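Local coordinates for hydroxymethyldihydropterin pyrophosphokinase-dihydropteroate synthase, putative (PDB 5Z79), which probably catalyses two successive steps of folate synthesis, pyrophosphorylation of hydroxymethyldihydropterin and its condensation with 4-aminobenzoate to dihydropteroate, at residues L37-Y41 with V89-R93; V343-S347 with V386-V392; F348-F354 with S663-Q667. One frame throughout, in Å; residues are numbered along the deposited sequence.

Contact 1: residues L37-Y41 with V89-R93; sequences LTEKY and VENSR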
loop_
_atom_site.group_PDB
_atom_site.type_symbol
_atom_site.label_atom_id
_atom_site.label_comp_id
_atom_site.label_asym_id
_atom_site.label_seq_id
_atom_site.Cartn_x
_atom_site.Cartn_y
_atom_site.Cartn_z
ATOM N N LEU A 37 9.730 6.201 -42.554
ATOM C CA LEU A 37 9.505 6.049 -43.985
ATOM C C LEU A 37 8.135 6.523 -44.410
ATOM O O LEU A 37 7.988 7.119 -45.431
ATOM C CB LEU A 37 9.646 4.607 -44.385
ATOM C CG LEU A 37 11.034 4.121 -44.029
ATOM C CD1 LEU A 37 11.057 2.612 -44.182
ATOM C CD2 LEU A 37 12.114 4.791 -44.872
ATOM N N THR A 38 7.139 6.228 -43.601
ATOM C CA THR A 38 5.754 6.586 -43.834
ATOM C C THR A 38 5.599 8.090 -43.855
ATOM O O THR A 38 4.928 8.581 -44.743
ATOM C CB THR A 38 4.820 6.003 -42.730
ATOM O OG1 THR A 38 4.922 4.581 -42.684
ATOM C CG2 THR A 38 3.385 6.339 -42.978
ATOM N N GLU A 39 6.168 8.821 -42.887
ATOM C CA GLU A 39 6.076 10.304 -42.884
ATOM C C GLU A 39 6.801 10.862 -44.130
ATOM O O GLU A 39 6.285 11.699 -44.865
ATOM C CB GLU A 39 6.619 10.929 -41.573
ATOM C CG GLU A 39 6.440 12.458 -41.444
ATOM C CD GLU A 39 6.532 13.076 -40.014
ATOM O OE1 GLU A 39 7.669 13.242 -39.488
ATOM O OE2 GLU A 39 5.476 13.477 -39.425
ATOM N N LYS A 40 7.987 10.332 -44.374
ATOM C CA LYS A 40 8.800 10.740 -45.467
ATOM C C LYS A 40 8.087 10.610 -46.814
ATOM O O LYS A 40 8.174 11.512 -47.648
ATOM C CB LYS A 40 10.097 9.941 -45.448
ATOM C CG LYS A 40 10.919 10.081 -46.716
ATOM C CD LYS A 40 12.180 9.240 -46.678
ATOM C CE LYS A 40 13.276 9.870 -47.498
ATOM N NZ LYS A 40 14.561 9.826 -46.756
ATOM N N TYR A 41 7.378 9.523 -47.043
ATOM C CA TYR A 41 6.805 9.291 -48.362
ATOM C C TYR A 41 5.331 9.645 -48.469
ATOM O O TYR A 41 4.813 9.681 -49.559
ATOM C CB TYR A 41 7.005 7.831 -48.811
ATOM C CG TYR A 41 8.453 7.427 -49.061
ATOM C CD1 TYR A 41 9.375 8.338 -49.567
ATOM C CD2 TYR A 41 8.897 6.130 -48.823
ATOM C CE1 TYR A 41 10.703 7.972 -49.800
ATOM C CE2 TYR A 41 10.222 5.754 -49.058
ATOM C CZ TYR A 41 11.122 6.681 -49.549
ATOM O OH TYR A 41 12.443 6.366 -49.814
ATOM N N VAL A 89 18.031 5.525 -48.366
ATOM C CA VAL A 89 16.699 5.584 -48.953
ATOM C C VAL A 89 16.526 6.838 -49.787
ATOM O O VAL A 89 16.804 7.953 -49.352
ATOM C CB VAL A 89 15.568 5.450 -47.909
ATOM C CG1 VAL A 89 15.640 4.075 -47.241
ATOM C CG2 VAL A 89 15.623 6.545 -46.841
ATOM N N GLU A 90 16.037 6.621 -50.983
ATOM C CA GLU A 90 15.770 7.618 -51.956
ATOM C C GLU A 90 14.818 8.687 -51.385
ATOM O O GLU A 90 13.993 8.357 -50.604
ATOM C CB GLU A 90 15.046 6.876 -53.090
ATOM C CG GLU A 90 15.708 5.592 -53.621
ATOM C CD GLU A 90 14.778 4.389 -53.829
ATOM O OE1 GLU A 90 14.233 3.840 -52.848
ATOM O OE2 GLU A 90 14.628 3.921 -54.967
ATOM N N ASN A 91 14.936 9.959 -51.777
ATOM C CA ASN A 91 14.078 11.113 -51.344
ATOM C C ASN A 91 12.639 11.159 -51.878
ATOM O O ASN A 91 12.336 10.639 -52.959
ATOM C CB ASN A 91 14.698 12.428 -51.816
ATOM C CG ASN A 91 15.886 12.838 -51.011
ATOM O OD1 ASN A 91 15.805 12.972 -49.815
ATOM N ND2 ASN A 91 16.991 13.063 -51.666
ATOM N N SER A 92 11.781 11.862 -51.139
ATOM C CA SER A 92 10.412 12.143 -51.557
ATOM C C SER A 92 10.465 13.266 -52.538
ATOM O O SER A 92 11.232 14.170 -52.370
ATOM C CB SER A 92 9.576 12.600 -50.356
ATOM O OG SER A 92 8.228 12.867 -50.706
ATOM N N ARG A 93 9.628 13.221 -53.553
ATOM C CA ARG A 93 9.484 14.334 -54.465
ATOM C C ARG A 93 8.774 15.475 -53.838
ATOM O O ARG A 93 8.850 16.594 -54.309
ATOM C CB ARG A 93 8.681 13.936 -55.664
ATOM C CG ARG A 93 9.513 13.226 -56.688
ATOM C CD ARG A 93 8.587 12.777 -57.770
ATOM N NE ARG A 93 9.278 11.907 -58.689
ATOM C CZ ARG A 93 9.854 12.300 -59.806
ATOM N NH1 ARG A 93 9.837 13.577 -60.169
ATOM N NH2 ARG A 93 10.435 11.392 -60.566
#

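Contact 2: residues V343-S347 with V386-V392; sequences VNYDS and VVPNPSV. With HH2 (6-hydroxymethylpterin-diphosphate), chain G.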
loop_
_atom_site.group_PDB
_atom_site.type_symbol
_atom_site.label_atom_id
_atom_site.label_comp_id
_atom_site.label_asym_id
_atom_site.label_seq_id
_atom_site.Cartn_x
_atom_site.Cartn_y
_atom_site.Cartn_z
ATOM N N VAL A 343 24.744 18.684 -11.612
ATOM C CA VAL A 343 26.051 19.117 -12.006
ATOM C C VAL A 343 26.000 20.659 -11.997
ATOM O O VAL A 343 25.838 21.315 -13.017
ATOM C CB VAL A 343 26.390 18.503 -13.382
ATOM C CG1 VAL A 343 27.850 18.698 -13.728
ATOM C CG2 VAL A 343 26.053 17.020 -13.400
ATOM N N ASN A 344 26.094 21.240 -10.817
ATOM C CA ASN A 344 26.114 22.676 -10.697
ATOM C C ASN A 344 26.435 23.039 -9.262
ATOM O O ASN A 344 26.293 22.206 -8.372
ATOM C CB ASN A 344 24.772 23.255 -11.097
ATOM C CG ASN A 344 23.706 22.959 -10.091
ATOM O OD1 ASN A 344 23.648 23.594 -9.048
ATOM N ND2 ASN A 344 22.853 21.987 -10.389
ATOM N N TYR A 345 26.849 24.284 -9.048
ATOM C CA TYR A 345 27.268 24.763 -7.734
ATOM C C TYR A 345 26.125 25.123 -6.782
ATOM O O TYR A 345 26.380 25.402 -5.624
ATOM C CB TYR A 345 28.186 25.979 -7.883
ATOM C CG TYR A 345 29.524 25.619 -8.473
ATOM C CD1 TYR A 345 30.510 25.018 -7.696
ATOM C CD2 TYR A 345 29.809 25.864 -9.805
ATOM C CE1 TYR A 345 31.737 24.674 -8.240
ATOM C CE2 TYR A 345 31.030 25.527 -10.355
ATOM C CZ TYR A 345 31.986 24.935 -9.572
ATOM O OH TYR A 345 33.199 24.611 -10.124
ATOM N N ASP A 346 24.918 25.153 -7.288
ATOM C CA ASP A 346 23.834 25.670 -6.507
ATOM C C ASP A 346 22.579 24.844 -6.439
ATOM O O ASP A 346 21.516 25.306 -6.705
ATOM C CB ASP A 346 23.497 27.096 -7.032
ATOM C CG ASP A 346 24.026 27.388 -8.446
ATOM O OD1 ASP A 346 23.638 26.759 -9.418
ATOM O OD2 ASP A 346 24.857 28.253 -8.574
ATOM N N SER A 347 22.661 23.652 -5.918
ATOM C CA SER A 347 21.465 22.802 -5.899
ATOM C C SER A 347 21.198 22.563 -4.451
ATOM O O SER A 347 22.151 22.516 -3.673
ATOM C CB SER A 347 21.645 21.502 -6.693
ATOM O OG SER A 347 21.165 21.643 -8.032
ATOM N N VAL A 386 16.497 30.313 -5.580
ATOM C CA VAL A 386 17.894 30.076 -6.022
ATOM C C VAL A 386 18.386 31.066 -7.100
ATOM O O VAL A 386 17.633 31.424 -8.002
ATOM C CB VAL A 386 18.122 28.640 -6.552
ATOM C CG1 VAL A 386 17.454 28.424 -7.901
ATOM C CG2 VAL A 386 19.615 28.378 -6.689
ATOM N N VAL A 387 19.650 31.485 -7.000
ATOM C CA VAL A 387 20.292 32.338 -8.011
ATOM C C VAL A 387 21.438 31.569 -8.676
ATOM O O VAL A 387 22.464 31.299 -8.041
ATOM C CB VAL A 387 20.848 33.633 -7.392
ATOM C CG1 VAL A 387 21.424 34.544 -8.476
ATOM C CG2 VAL A 387 19.748 34.337 -6.622
ATOM N N PRO A 388 21.280 31.227 -9.958
ATOM C CA PRO A 388 22.227 30.275 -10.491
ATOM C C PRO A 388 23.576 30.926 -10.666
ATOM O O PRO A 388 23.635 32.076 -11.121
ATOM C CB PRO A 388 21.610 29.879 -11.843
ATOM C CG PRO A 388 20.204 30.371 -11.797
ATOM C CD PRO A 388 20.285 31.610 -10.957
ATOM N N ASN A 389 24.647 30.218 -10.300
ATOM C CA ASN A 389 25.983 30.809 -10.308
ATOM C C ASN A 389 26.292 31.440 -11.641
ATOM O O ASN A 389 26.463 30.725 -12.617
ATOM C CB ASN A 389 27.077 29.774 -10.008
ATOM C CG ASN A 389 28.462 30.412 -9.921
ATOM O OD1 ASN A 389 28.980 30.940 -10.925
ATOM N ND2 ASN A 389 29.063 30.399 -8.714
ATOM N N PRO A 390 26.422 32.778 -11.682
ATOM C CA PRO A 390 26.548 33.428 -12.962
ATOM C C PRO A 390 27.961 33.290 -13.571
ATOM O O PRO A 390 28.167 33.800 -14.689
ATOM C CB PRO A 390 26.285 34.885 -12.598
ATOM C CG PRO A 390 27.041 35.040 -11.314
ATOM C CD PRO A 390 26.774 33.722 -10.594
ATOM N N SER A 391 28.909 32.633 -12.872
ATOM C CA SER A 391 30.291 32.445 -13.392
ATOM C C SER A 391 30.524 31.251 -14.398
ATOM O O SER A 391 31.491 31.276 -15.179
ATOM C CB SER A 391 31.288 32.378 -12.234
ATOM O OG SER A 391 31.118 31.180 -11.499
ATOM N N VAL A 392 29.661 30.232 -14.412
ATOM C CA VAL A 392 29.803 29.146 -15.402
ATOM C C VAL A 392 28.435 28.704 -15.971
ATOM O O VAL A 392 27.451 28.647 -15.238
ATOM C CB VAL A 392 30.606 27.976 -14.803
ATOM C CG1 VAL A 392 30.010 27.562 -13.479
ATOM C CG2 VAL A 392 30.697 26.800 -15.760
HETATM N N1 HH2 G . 12.311 18.595 -9.525
HETATM C C2 HH2 G . 13.562 19.116 -9.564
HETATM C C3 HH2 G . 14.328 19.046 -10.724
HETATM N N4 HH2 G . 13.864 18.459 -11.836
HETATM N N5 HH2 G . 12.139 17.325 -12.952
HETATM C C6 HH2 G . 10.891 16.798 -12.941
HETATM N N6 HH2 G . 10.418 16.212 -14.071
HETATM N N7 HH2 G . 10.091 16.835 -11.854
HETATM C C8 HH2 G . 10.463 17.389 -10.690
HETATM O O8 HH2 G . 9.682 17.385 -9.702
HETATM C C9 HH2 G . 11.814 17.997 -10.625
HETATM C C10 HH2 G . 12.633 17.924 -11.852
HETATM C C11 HH2 G . 14.173 19.749 -8.330
HETATM O O4 HH2 G . 15.026 18.775 -7.652
HETATM P P1 HH2 G . 16.656 18.815 -7.578
HETATM O O1P HH2 G . 17.179 18.054 -6.400
HETATM O O2P HH2 G . 17.297 18.563 -8.939
HETATM O O3P HH2 G . 16.860 20.367 -7.185
HETATM P P2 HH2 G . 17.474 21.498 -8.170
HETATM O O4P HH2 G . 18.610 20.846 -8.961
HETATM O O5P HH2 G . 17.831 22.555 -7.144
HETATM O O6P HH2 G . 16.333 21.885 -9.081
#

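Contact 3: residues F348-F354 with S663-Q667; sequences FSDGGLF and SHMRQ. With HH2 (6-hydroxymethylpterin-diphosphate), chain G; PAB (4-aminobenzoic acid), chain I.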
loop_
_atom_site.group_PDB
_atom_site.type_symbol
_atom_site.label_atom_id
_atom_site.label_comp_id
_atom_site.label_asym_id
_atom_site.label_seq_id
_atom_site.Cartn_x
_atom_site.Cartn_y
_atom_site.Cartn_z
ATOM N N PHE A 348 19.918 22.460 -4.075
ATOM C CA PHE A 348 19.559 22.731 -2.676
ATOM C C PHE A 348 20.130 21.711 -1.675
ATOM O O PHE A 348 20.331 22.061 -0.513
ATOM C CB PHE A 348 18.046 23.018 -2.490
ATOM C CG PHE A 348 17.154 21.818 -2.638
ATOM C CD1 PHE A 348 16.928 20.973 -1.567
ATOM C CD2 PHE A 348 16.525 21.554 -3.845
ATOM C CE1 PHE A 348 16.111 19.872 -1.706
ATOM C CE2 PHE A 348 15.704 20.461 -3.992
ATOM C CZ PHE A 348 15.488 19.624 -2.919
ATOM N N SER A 349 20.420 20.486 -2.153
ATOM C CA SER A 349 21.023 19.417 -1.319
ATOM C C SER A 349 22.322 18.790 -1.849
ATOM O O SER A 349 23.056 18.195 -1.094
ATOM C CB SER A 349 20.004 18.301 -1.127
ATOM O OG SER A 349 19.821 17.576 -2.329
ATOM N N ASP A 350 22.569 18.930 -3.148
ATOM C CA ASP A 350 23.722 18.349 -3.876
ATOM C C ASP A 350 24.822 19.352 -4.244
ATOM O O ASP A 350 25.928 18.964 -4.627
ATOM C CB ASP A 350 23.218 17.832 -5.245
ATOM C CG ASP A 350 22.729 16.393 -5.206
ATOM O OD1 ASP A 350 22.736 15.814 -4.065
ATOM O OD2 ASP A 350 22.364 15.874 -6.325
ATOM N N GLY A 351 24.465 20.634 -4.234
ATOM C CA GLY A 351 25.311 21.714 -4.731
ATOM C C GLY A 351 26.778 21.576 -4.406
ATOM O O GLY A 351 27.161 21.563 -3.236
ATOM N N GLY A 352 27.594 21.449 -5.448
ATOM C CA GLY A 352 29.044 21.489 -5.311
ATOM C C GLY A 352 29.701 20.132 -5.182
ATOM O O GLY A 352 30.931 20.054 -5.088
ATOM N N LEU A 353 28.889 19.070 -5.192
ATOM C CA LEU A 353 29.397 17.688 -5.026
ATOM C C LEU A 353 29.781 17.021 -6.361
ATOM O O LEU A 353 30.639 16.130 -6.407
ATOM C CB LEU A 353 28.369 16.805 -4.282
ATOM C CG LEU A 353 28.044 17.149 -2.815
ATOM C CD1 LEU A 353 27.108 16.102 -2.205
ATOM C CD2 LEU A 353 29.297 17.292 -1.966
ATOM N N PHE A 354 29.142 17.443 -7.443
ATOM C CA PHE A 354 29.304 16.732 -8.688
ATOM C C PHE A 354 29.684 17.650 -9.823
ATOM O O PHE A 354 29.499 17.318 -10.979
ATOM C CB PHE A 354 28.028 15.938 -8.977
ATOM C CG PHE A 354 27.703 14.947 -7.913
ATOM C CD1 PHE A 354 28.684 14.064 -7.435
ATOM C CD2 PHE A 354 26.445 14.898 -7.359
ATOM C CE1 PHE A 354 28.397 13.142 -6.422
ATOM C CE2 PHE A 354 26.144 13.970 -6.349
ATOM C CZ PHE A 354 27.119 13.092 -5.881
ATOM N N SER A 663 23.831 9.847 2.250
ATOM C CA SER A 663 24.976 10.002 1.378
ATOM C C SER A 663 24.638 11.077 0.377
ATOM O O SER A 663 23.460 11.345 0.114
ATOM C CB SER A 663 25.285 8.697 0.656
ATOM O OG SER A 663 24.299 8.429 -0.334
ATOM N N HIS A 664 25.671 11.704 -0.188
ATOM C CA HIS A 664 25.476 12.685 -1.273
ATOM C C HIS A 664 24.483 13.808 -0.843
ATOM O O HIS A 664 23.507 14.141 -1.539
ATOM C CB HIS A 664 25.069 11.935 -2.565
ATOM C CG HIS A 664 26.048 10.856 -2.946
ATOM N ND1 HIS A 664 27.406 11.099 -3.102
ATOM C CD2 HIS A 664 25.881 9.526 -3.148
ATOM C CE1 HIS A 664 28.027 9.970 -3.412
ATOM N NE2 HIS A 664 27.125 8.999 -3.443
ATOM N N MET A 665 24.796 14.355 0.335
ATOM C CA MET A 665 23.992 15.329 1.079
ATOM C C MET A 665 24.991 16.431 1.528
ATOM O O MET A 665 25.978 16.147 2.256
ATOM C CB MET A 665 23.295 14.625 2.288
ATOM C CG MET A 665 22.425 15.529 3.165
ATOM S SD MET A 665 20.855 16.028 2.379
ATOM C CE MET A 665 20.775 17.752 2.867
ATOM N N ARG A 666 24.776 17.661 1.051
ATOM C CA ARG A 666 25.605 18.829 1.435
ATOM C C ARG A 666 25.840 18.858 2.952
ATOM O O ARG A 666 24.891 18.676 3.722
ATOM C CB ARG A 666 24.916 20.150 1.004
ATOM C CG ARG A 666 25.047 20.478 -0.494
ATOM C CD ARG A 666 24.157 21.659 -0.959
ATOM N NE ARG A 666 24.665 23.007 -0.568
ATOM C CZ ARG A 666 24.001 24.165 -0.729
ATOM N NH1 ARG A 666 22.784 24.202 -1.278
ATOM N NH2 ARG A 666 24.564 25.304 -0.326
ATOM N N GLN A 667 27.079 19.077 3.387
ATOM C CA GLN A 667 27.368 19.232 4.836
ATOM C C GLN A 667 26.819 20.557 5.428
ATOM O O GLN A 667 26.939 20.806 6.634
ATOM C CB GLN A 667 28.886 19.148 5.103
ATOM C CG GLN A 667 29.437 17.738 5.326
ATOM C CD GLN A 667 30.954 17.690 5.130
ATOM O OE1 GLN A 667 31.732 17.665 6.099
ATOM N NE2 GLN A 667 31.384 17.717 3.874
HETATM N N1 HH2 G . 12.311 18.595 -9.525
HETATM C C2 HH2 G . 13.562 19.116 -9.564
HETATM C C3 HH2 G . 14.328 19.046 -10.724
HETATM N N4 HH2 G . 13.864 18.459 -11.836
HETATM N N5 HH2 G . 12.139 17.325 -12.952
HETATM C C6 HH2 G . 10.891 16.798 -12.941
HETATM N N6 HH2 G . 10.418 16.212 -14.071
HETATM N N7 HH2 G . 10.091 16.835 -11.854
HETATM C C8 HH2 G . 10.463 17.389 -10.690
HETATM O O8 HH2 G . 9.682 17.385 -9.702
HETATM C C9 HH2 G . 11.814 17.997 -10.625
HETATM C C10 HH2 G . 12.633 17.924 -11.852
HETATM C C11 HH2 G . 14.173 19.749 -8.330
HETATM O O4 HH2 G . 15.026 18.775 -7.652
HETATM P P1 HH2 G . 16.656 18.815 -7.578
HETATM O O1P HH2 G . 17.179 18.054 -6.400
HETATM O O2P HH2 G . 17.297 18.563 -8.939
HETATM O O3P HH2 G . 16.860 20.367 -7.185
HETATM P P2 HH2 G . 17.474 21.498 -8.170
HETATM O O4P HH2 G . 18.610 20.846 -8.961
HETATM O O5P HH2 G . 17.831 22.555 -7.144
HETATM O O6P HH2 G . 16.333 21.885 -9.081
HETATM C "C1'" PAB I . 10.625 22.352 -2.702
HETATM O "O1'" PAB I . 11.251 21.809 -1.766
HETATM O "O2'" PAB I . 9.499 22.870 -2.524
HETATM C C1 PAB I . 11.261 22.410 -4.056
HETATM C C2 PAB I . 12.607 22.092 -4.189
HETATM C C3 PAB I . 13.208 22.150 -5.434
HETATM C C4 PAB I . 12.465 22.528 -6.542
HETATM C C5 PAB I . 11.123 22.853 -6.423
HETATM C C6 PAB I . 10.523 22.792 -5.174
HETATM N N4 PAB I . 13.075 22.586 -7.740
#

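Contact 1: residues L37-Y41 with V89-R93
V89 opens the extended segment 89-93 with its CA-CB bond directed at helix 27-42. One of its methyls, CG1, lies 4.3 Å from CD2 of L37, and the other, CG2, is 3.4 Å from NZ of K40, so that the valine sits against two side chains of the helix. Its CB is also 3.8 Å from OH of Y41. At E90 the backbone takes over: the hydroxyl OH of Y41 donates a hydrogen bond of 2.6 Å to the carbonyl O of E90, the one polar tie between the two segments whose direction is clear. The E90 side chain is engaged elsewhere, through hydrogen bonds to the hydroxyl of Y183 and the backbone N of N241. In the ferredoxin-like alpha-beta fold of the pyrophosphokinase, helix 27-42 lies on the antiparallel sheet, T38 touching L17 and F19 of strand 13-21; the loop packs against another side of the helix, where L37 and Y41 also reach helix 174-188. N91 turns its side chain away from the helix, and K40 reaches across to the loop with its end, CE lying 3.5 Å from O of E90 and 4.1 Å from CA of N91. N91 C is near the plane of the Y41 ring, at its edge, as are E90 O and S92 N. S92 then points back, bringing its CB to 3.2 Å from the carbonyl O of K40 and 4.3 Å from CD1 of Y41, while its hydroxyl is hydrogen-bonded to the carbonyl of Y94. By R93 the chain has diverged, and the guanidinium leads away from the helix.

Contact 2: residues V343-S347 with V386-V392
D346 projects over the backbone of P388 and N389, its OD2 accepting a hydrogen bond of 2.6 Å from the amide N of N389. Both segments are loops at the C-terminal end of the dihydropteroate synthase TIM barrel, following the parallel neighbours 336-342 and 374-378, the end where this fold carries its active site. The aspartate also closes on V386, with CB 4.1 Å from CG2 and the carbonyl O of D346 3.6 Å from the same methyl. Beside it, Y345 extends the contact along the surface. Its CB is 4.5 Å from CB of N389, and the edge of its ring brings CE2 to 3.9 Å from CG1 of V392, an apolar touch at the far end of the type I turn N389-V392.

The first loop is held in shape from within. N344 OD1 accepts from the backbone N of D346 at 2.7 Å, forming an Asx turn, and this same side chain donates from ND2 to OG of S347 at 2.9 Å. This bracing probably helps to hold the serine, whose CA-CB bond points away from 386-392, at the pocket, where the bound pterin diphosphate is also hydrogen-bonded by S381, K581 and H699, among others. The second loop binds back to the barrel through V386 O and H508. On the substrate side, S347 OG donates to O4P of the ligand at 2.8 Å.

Contact 3: residues F348-F354 with S663-Q667
The amide N of R666 donates to the carbonyl O of S349 at 2.8 Å and 163°, a well-formed backbone bond where the two loops come closest. The arginine's NH1 adds a weak hydrogen bond to the carbonyl O of F348 at 3.3 Å, and it has a second weak one to the carbonyl of S347.

The type II turn D350-L353 is closed internally by L353 N and D350 O, 3.0 Å apart. D350 OD1 and H664 O, 3.1 Å apart, are both acceptors; NH1 of R580 serves both, hydrogen-bonding H664 O and making a long, weak ion pair with D350 OD1. It also hydrogen-bonds S349 OG, while D350 OD2 is satisfied by N342. Van der Waals packing completes the contact: L353 CD1 is 3.7 Å from C of H664, and F354 CZ is 3.4 Å from ND1 of H664, the two rings meeting obliquely. H664 NE2 has a weak hydrogen bond to E366.

F348 meets both substrates of the synthase, its CE2 lying 3.3 Å from C3 of 4-aminobenzoate and 3.4 Å from O3P of the pterin diphosphate. With backbone carbonyls as the main acceptors, the pairing depends more on this loop's path than on its side chains.

How the contacts relate
From the N terminus, contact 1 comes first, closing a loop of 47 residues between helix 27-42 and the segment following strand 43-54, within the pyrophosphokinase part. It is complete before the synthase contacts begin; their centres lie 45 and 49 Å away. Contact 2 then joins the loops that follow barrel strands 336-342 and 374-378. Contact 3 opens directly after 343-347, before 386-392 is reached, and ends far along the chain at 663-667, so contacts 2 and 3 cross. They share the loop after strand 336-342, touch where N344 O meets G352 N at 3.3 Å, and both touch the same pterin diphosphate, linking early barrel loops to the segment preceding helix 671-691.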